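Local coordinates for indole-3-pyruvate decarboxylase (Azospirillum brasilense, PDB 2NXW), which decarboxylates indole-3-pyruvate to indole-3-acetaldehyde, and also acts on phenylpyruvate, using thiamine diphosphate and a metal ion, at residues 227-232 and 260-265; 252-257 and 284-289. All blocks are in the same frame, centred on the assembly; numbering follows the deposited sequence.

Contact 1 (227-232 and 260-265); sequences LMVCVE and RGLLAD
Val229, the last residue of strand 225-229, pushes its two methyls into a pair of leucines at the bend of the loop 260-265, and one of those meetings is very tight. CG1 of Val229 lies 3.4 Å from CD1 of Leu262, closer than two methyl carbons normally approach, and the same CG1 also rests 3.9 Å from Leu262 CB. The valine torsion explains the split: with CG1 anti to the backbone N (chi1 176°), CG2 turns the other way, to Leu263. That second meeting is relaxed, at 4.2 Å from Val229 CG2 to Leu263 CD2. Leu262 CD1 also reaches just past the end of the strand, 3.8 Å from the carbonyl oxygen of Cys230, which is a plain van der Waals contact.

Both leucines face the strand from the two central positions of a type II beta turn, Gly261 to Ala264, and Leu263 takes up the positive phi (61°) of the second. The turn's own bond, from Ala264 N to Gly261 O, is weak at 3.4 Å; the loop is also hydrogen-bonded to residues beyond it, Glu239 OE2 accepting the Leu263 N-H and Arg234 donating to the Arg260 carbonyl. Away from the strand the loop opens to solvent at Gly261, Ala264 and Asp265, and no hydrogen bond links the two segments.

Helix 239-249 completes the greasy side, with Val242 against Val229 and Ala246 against Leu263. It is the helix of the beta-alpha-beta crossover from strand 225-229 to strand 253-255, so the turn packs beside a crossover helix at the C-terminal end of a strand, in the Rossmann-like central domain of a thiamine diphosphate-dependent decarboxylase.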
loop_
_atom_site.group_PDB
_atom_site.type_symbol
_atom_site.label_atom_id
_atom_site.label_comp_id
_atom_site.label_asym_id
_atom_site.label_seq_id
_atom_site.Cartn_x
_atom_site.Cartn_y
_atom_site.Cartn_z
ATOM N N LEU A 227 14.538 -33.225 12.741
ATOM C CA LEU A 227 13.851 -32.390 13.723
ATOM C C LEU A 227 14.756 -31.187 13.996
ATOM O O LEU A 227 15.900 -31.355 14.416
ATOM C CB LEU A 227 13.607 -33.139 15.045
ATOM C CG LEU A 227 13.097 -32.238 16.181
ATOM C CD1 LEU A 227 11.687 -31.768 15.843
ATOM C CD2 LEU A 227 13.084 -32.981 17.504
ATOM N N MET A 228 14.251 -29.984 13.724
ATOM C CA MET A 228 15.004 -28.755 13.984
ATOM C C MET A 228 14.435 -28.073 15.226
ATOM O O MET A 228 13.233 -27.804 15.307
ATOM C CB MET A 228 14.921 -27.797 12.794
ATOM C CG MET A 228 15.574 -28.325 11.537
ATOM S SD MET A 228 16.109 -26.977 10.448
ATOM C CE MET A 228 17.648 -26.534 11.237
ATOM N N VAL A 229 15.301 -27.818 16.205
ATOM C CA VAL A 229 14.896 -27.171 17.446
ATOM C C VAL A 229 15.243 -25.696 17.275
ATOM O O VAL A 229 16.403 -25.328 17.066
ATOM C CB VAL A 229 15.617 -27.819 18.640
ATOM C CG1 VAL A 229 15.274 -27.094 19.927
ATOM C CG2 VAL A 229 15.194 -29.286 18.728
ATOM N N CYS A 230 14.222 -24.856 17.385
ATOM C CA CYS A 230 14.369 -23.443 17.082
ATOM C C CYS A 230 14.022 -22.420 18.164
ATOM O O CYS A 230 13.767 -22.781 19.315
ATOM C CB CYS A 230 13.575 -23.195 15.796
ATOM S SG CYS A 230 13.715 -24.604 14.600
ATOM N N VAL A 231 13.980 -21.146 17.772
ATOM C CA VAL A 231 13.771 -20.047 18.716
ATOM C C VAL A 231 12.593 -20.142 19.682
ATOM O O VAL A 231 12.759 -19.883 20.870
ATOM C CB VAL A 231 13.751 -18.660 17.976
ATOM C CG1 VAL A 231 12.454 -18.456 17.237
ATOM C CG2 VAL A 231 13.993 -17.538 18.966
ATOM N N GLU A 232 11.411 -20.521 19.208
ATOM C CA GLU A 232 10.277 -20.604 20.126
ATOM C C GLU A 232 10.470 -21.617 21.258
ATOM O O GLU A 232 9.894 -21.465 22.335
ATOM C CB GLU A 232 8.985 -20.915 19.372
ATOM C CG GLU A 232 8.497 -19.782 18.476
ATOM C CD GLU A 232 7.102 -20.038 17.942
ATOM O OE1 GLU A 232 6.761 -21.221 17.750
ATOM O OE2 GLU A 232 6.355 -19.061 17.710
ATOM N N ARG A 260 20.609 -22.508 19.055
ATOM C CA ARG A 260 21.953 -22.966 19.407
ATOM C C ARG A 260 22.125 -23.177 20.909
ATOM O O ARG A 260 21.842 -22.288 21.708
ATOM C CB ARG A 260 22.983 -21.953 18.888
ATOM C CG ARG A 260 24.451 -22.368 18.971
ATOM C CD ARG A 260 25.273 -21.458 18.050
ATOM N NE ARG A 260 26.723 -21.587 18.199
ATOM C CZ ARG A 260 27.413 -21.122 19.236
ATOM N NH1 ARG A 260 26.787 -20.501 20.225
ATOM N NH2 ARG A 260 28.734 -21.252 19.274
ATOM N N GLY A 261 22.580 -24.368 21.291
ATOM C CA GLY A 261 22.772 -24.659 22.700
ATOM C C GLY A 261 21.667 -25.502 23.311
ATOM O O GLY A 261 21.868 -26.158 24.332
ATOM N N LEU A 262 20.490 -25.485 22.696
ATOM C CA LEU A 262 19.366 -26.267 23.204
ATOM C C LEU A 262 19.653 -27.768 23.088
ATOM O O LEU A 262 20.289 -28.211 22.136
ATOM C CB LEU A 262 18.090 -25.920 22.422
ATOM C CG LEU A 262 17.486 -24.531 22.650
ATOM C CD1 LEU A 262 16.328 -24.314 21.671
ATOM C CD2 LEU A 262 17.018 -24.400 24.098
ATOM N N LEU A 263 19.175 -28.536 24.063
ATOM C CA LEU A 263 19.352 -29.990 24.092
ATOM C C LEU A 263 20.803 -30.463 24.151
ATOM O O LEU A 263 21.091 -31.627 23.862
ATOM C CB LEU A 263 18.655 -30.645 22.887
ATOM C CG LEU A 263 17.166 -30.979 23.078
ATOM C CD1 LEU A 263 16.349 -29.712 23.292
ATOM C CD2 LEU A 263 16.672 -31.742 21.859
ATOM N N ALA A 264 21.716 -29.576 24.537
ATOM C CA ALA A 264 23.128 -29.944 24.610
ATOM C C ALA A 264 23.382 -31.121 25.544
ATOM O O ALA A 264 24.243 -31.959 25.266
ATOM C CB ALA A 264 23.960 -28.744 25.058
ATOM N N ASP A 265 22.634 -31.189 26.643
ATOM C CA ASP A 265 22.813 -32.264 27.616
ATOM C C ASP A 265 21.809 -33.400 27.457
ATOM O O ASP A 265 21.766 -34.314 28.275
ATOM C CB ASP A 265 22.715 -31.711 29.044
ATOM C CG ASP A 265 23.731 -30.620 29.320
ATOM O OD1 ASP A 265 24.876 -30.720 28.826
ATOM O OD2 ASP A 265 23.385 -29.659 30.040
#

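Contact 2 (252-257 and 284-289); sequences PVVTTF and TRLVEE
Leu286 and Val254 bury the most surface here, as helix 281-288 lies across the face of strand 253-255. Leu286 works through a single branch: its CD2 comes within 4.0 Å of Val254 CG2 and, one step before the strand begins, within 4.1 Å of Pro252 CB. Extended with CG anti to the backbone N (chi1 178°), the leucine reaches from the helix to the strand while Val254 reaches back, and the two side chains run alongside each other, pointing opposite ways. Val254 uses its other methyl on the next residue of the helix, CG1 lying 4.1 Å from Val287 CG2. A beta-branched strand residue thus touches two successive helix residues, one per methyl. Val287 meets it only at the flank, its CB pointing along the sheet more than at the strand.

The strand is an outer one in the mixed sheet of the central domain, and the helix belongs to the beta-alpha-beta crossover that runs from it, past strand 225-229, to strand 292-296. Accordingly, the same two helix side chains go on to that intervening strand, Leu286 touching Val226 and Val287 touching Met228. The valines are buried, whereas Pro252 and Leu286 keep some exposure, and the pairs, all at about 4 Å, fit without squeezing.

No hydrogen bond joins the segments. The helix satisfies its own backbone, for instance with Glu288 N bonded to Thr284 O at 2.9 Å. Glu288 is engaged elsewhere: its OE2 is hydrogen-bonded to the Tyr274 hydroxyl, and its backbone carbonyl accepts a bond from Arg315 of the second subunit, which brings the end of this helix up to a neighbouring chain.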
loop_
_atom_site.group_PDB
_atom_site.type_symbol
_atom_site.label_atom_id
_atom_site.label_comp_id
_atom_site.label_asym_id
_atom_site.label_seq_id
_atom_site.Cartn_x
_atom_site.Cartn_y
_atom_site.Cartn_z
ATOM N N PRO A 252 17.072 -37.549 13.360
ATOM C CA PRO A 252 18.223 -36.659 13.557
ATOM C C PRO A 252 17.787 -35.287 14.056
ATOM O O PRO A 252 16.771 -34.748 13.608
ATOM C CB PRO A 252 18.845 -36.593 12.167
ATOM C CG PRO A 252 18.584 -37.970 11.634
ATOM C CD PRO A 252 17.143 -38.208 12.042
ATOM N N VAL A 253 18.568 -34.735 14.981
ATOM C CA VAL A 253 18.278 -33.440 15.582
ATOM C C VAL A 253 19.301 -32.390 15.173
ATOM O O VAL A 253 20.503 -32.659 15.154
ATOM C CB VAL A 253 18.297 -33.557 17.115
ATOM C CG1 VAL A 253 17.973 -32.216 17.754
ATOM C CG2 VAL A 253 17.295 -34.614 17.563
ATOM N N VAL A 254 18.813 -31.193 14.865
ATOM C CA VAL A 254 19.660 -30.063 14.480
ATOM C C VAL A 254 19.047 -28.798 15.089
ATOM O O VAL A 254 17.850 -28.754 15.357
ATOM C CB VAL A 254 19.699 -29.906 12.931
ATOM C CG1 VAL A 254 20.494 -28.670 12.526
ATOM C CG2 VAL A 254 20.306 -31.149 12.304
ATOM N N THR A 255 19.851 -27.775 15.350
ATOM C CA THR A 255 19.278 -26.538 15.876
ATOM C C THR A 255 19.471 -25.424 14.872
ATOM O O THR A 255 20.331 -25.518 13.997
ATOM C CB THR A 255 19.948 -26.065 17.198
ATOM O OG1 THR A 255 21.363 -25.951 17.003
ATOM C CG2 THR A 255 19.668 -27.031 18.326
ATOM N N THR A 256 18.637 -24.396 14.963
ATOM C CA THR A 256 18.806 -23.219 14.119
ATOM C C THR A 256 19.741 -22.320 14.927
ATOM O O THR A 256 20.071 -22.633 16.073
ATOM C CB THR A 256 17.499 -22.449 13.917
ATOM O OG1 THR A 256 16.947 -22.115 15.197
ATOM C CG2 THR A 256 16.520 -23.273 13.095
ATOM N N PHE A 257 20.164 -21.199 14.352
ATOM C CA PHE A 257 21.050 -20.293 15.077
ATOM C C PHE A 257 20.450 -19.851 16.412
ATOM O O PHE A 257 21.136 -19.832 17.437
ATOM C CB PHE A 257 21.355 -19.050 14.237
ATOM C CG PHE A 257 22.167 -18.027 14.965
ATOM C CD1 PHE A 257 23.522 -18.235 15.202
ATOM C CD2 PHE A 257 21.566 -16.883 15.476
ATOM C CE1 PHE A 257 24.264 -17.314 15.940
ATOM C CE2 PHE A 257 22.299 -15.959 16.218
ATOM C CZ PHE A 257 23.650 -16.179 16.448
ATOM N N THR A 284 24.321 -28.845 6.658
ATOM C CA THR A 284 23.588 -28.119 5.627
ATOM C C THR A 284 22.885 -29.084 4.675
ATOM O O THR A 284 21.715 -28.905 4.350
ATOM C CB THR A 284 24.541 -27.202 4.828
ATOM O OG1 THR A 284 25.101 -26.231 5.717
ATOM C CG2 THR A 284 23.801 -26.494 3.698
ATOM N N ARG A 285 23.606 -30.114 4.246
ATOM C CA ARG A 285 23.059 -31.113 3.329
ATOM C C ARG A 285 21.910 -31.886 3.983
ATOM O O ARG A 285 20.867 -32.120 3.365
ATOM C CB ARG A 285 24.165 -32.083 2.909
ATOM C CG ARG A 285 23.754 -33.081 1.844
ATOM N N LEU A 286 22.110 -32.290 5.230
ATOM C CA LEU A 286 21.081 -33.032 5.956
ATOM C C LEU A 286 19.765 -32.252 5.996
ATOM O O LEU A 286 18.690 -32.800 5.738
ATOM C CB LEU A 286 21.543 -33.310 7.388
ATOM C CG LEU A 286 20.533 -34.032 8.282
ATOM C CD1 LEU A 286 20.286 -35.431 7.741
ATOM C CD2 LEU A 286 21.058 -34.102 9.706
ATOM N N VAL A 287 19.859 -30.971 6.326
ATOM C CA VAL A 287 18.683 -30.114 6.412
ATOM C C VAL A 287 18.040 -29.817 5.056
ATOM O O VAL A 287 16.829 -29.977 4.865
ATOM C CB VAL A 287 19.043 -28.766 7.097
ATOM C CG1 VAL A 287 17.877 -27.786 7.003
ATOM C CG2 VAL A 287 19.392 -29.009 8.561
ATOM N N GLU A 288 18.857 -29.391 4.103
ATOM C CA GLU A 288 18.336 -29.033 2.797
ATOM C C GLU A 288 17.855 -30.193 1.933
ATOM O O GLU A 288 17.060 -29.984 1.014
ATOM C CB GLU A 288 19.377 -28.181 2.066
ATOM C CG GLU A 288 19.695 -26.918 2.859
ATOM C CD GLU A 288 20.719 -26.025 2.194
ATOM O OE1 GLU A 288 21.239 -26.407 1.123
ATOM O OE2 GLU A 288 21.003 -24.939 2.747
ATOM N N GLU A 289 18.298 -31.411 2.235
ATOM C CA GLU A 289 17.858 -32.572 1.464
ATOM C C GLU A 289 16.767 -33.360 2.186
ATOM O O GLU A 289 16.275 -34.369 1.675
ATOM C CB GLU A 289 19.035 -33.503 1.172
ATOM C CG GLU A 289 20.175 -32.838 0.426
ATOM C CD GLU A 289 21.182 -33.839 -0.098
ATOM O OE1 GLU A 289 21.440 -34.846 0.596
ATOM O OE2 GLU A 289 21.722 -33.611 -1.203
#

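In the fold
Contacts 1 and 2 share neighbouring parallel strands, 225-229 and 253-255, but pack on opposite faces of the sheet: Val229 turns to the loop 260-265, Val254 to helix 281-288. The strands themselves are tied by probable hydrogen bonds, Leu227 N to Pro252 O and Val229 N to Val254 O, each 2.8 Å. Every touching residue of contact 1 is buried, while contact 2 lies farther from the centre of the chain and is only partly buried. Neither has a hydrogen bond across its segments; contact 2 is carbon on carbon throughout, whereas in contact 1 one leucine methyl also rests against a backbone carbonyl. Only contact 2 borders another subunit.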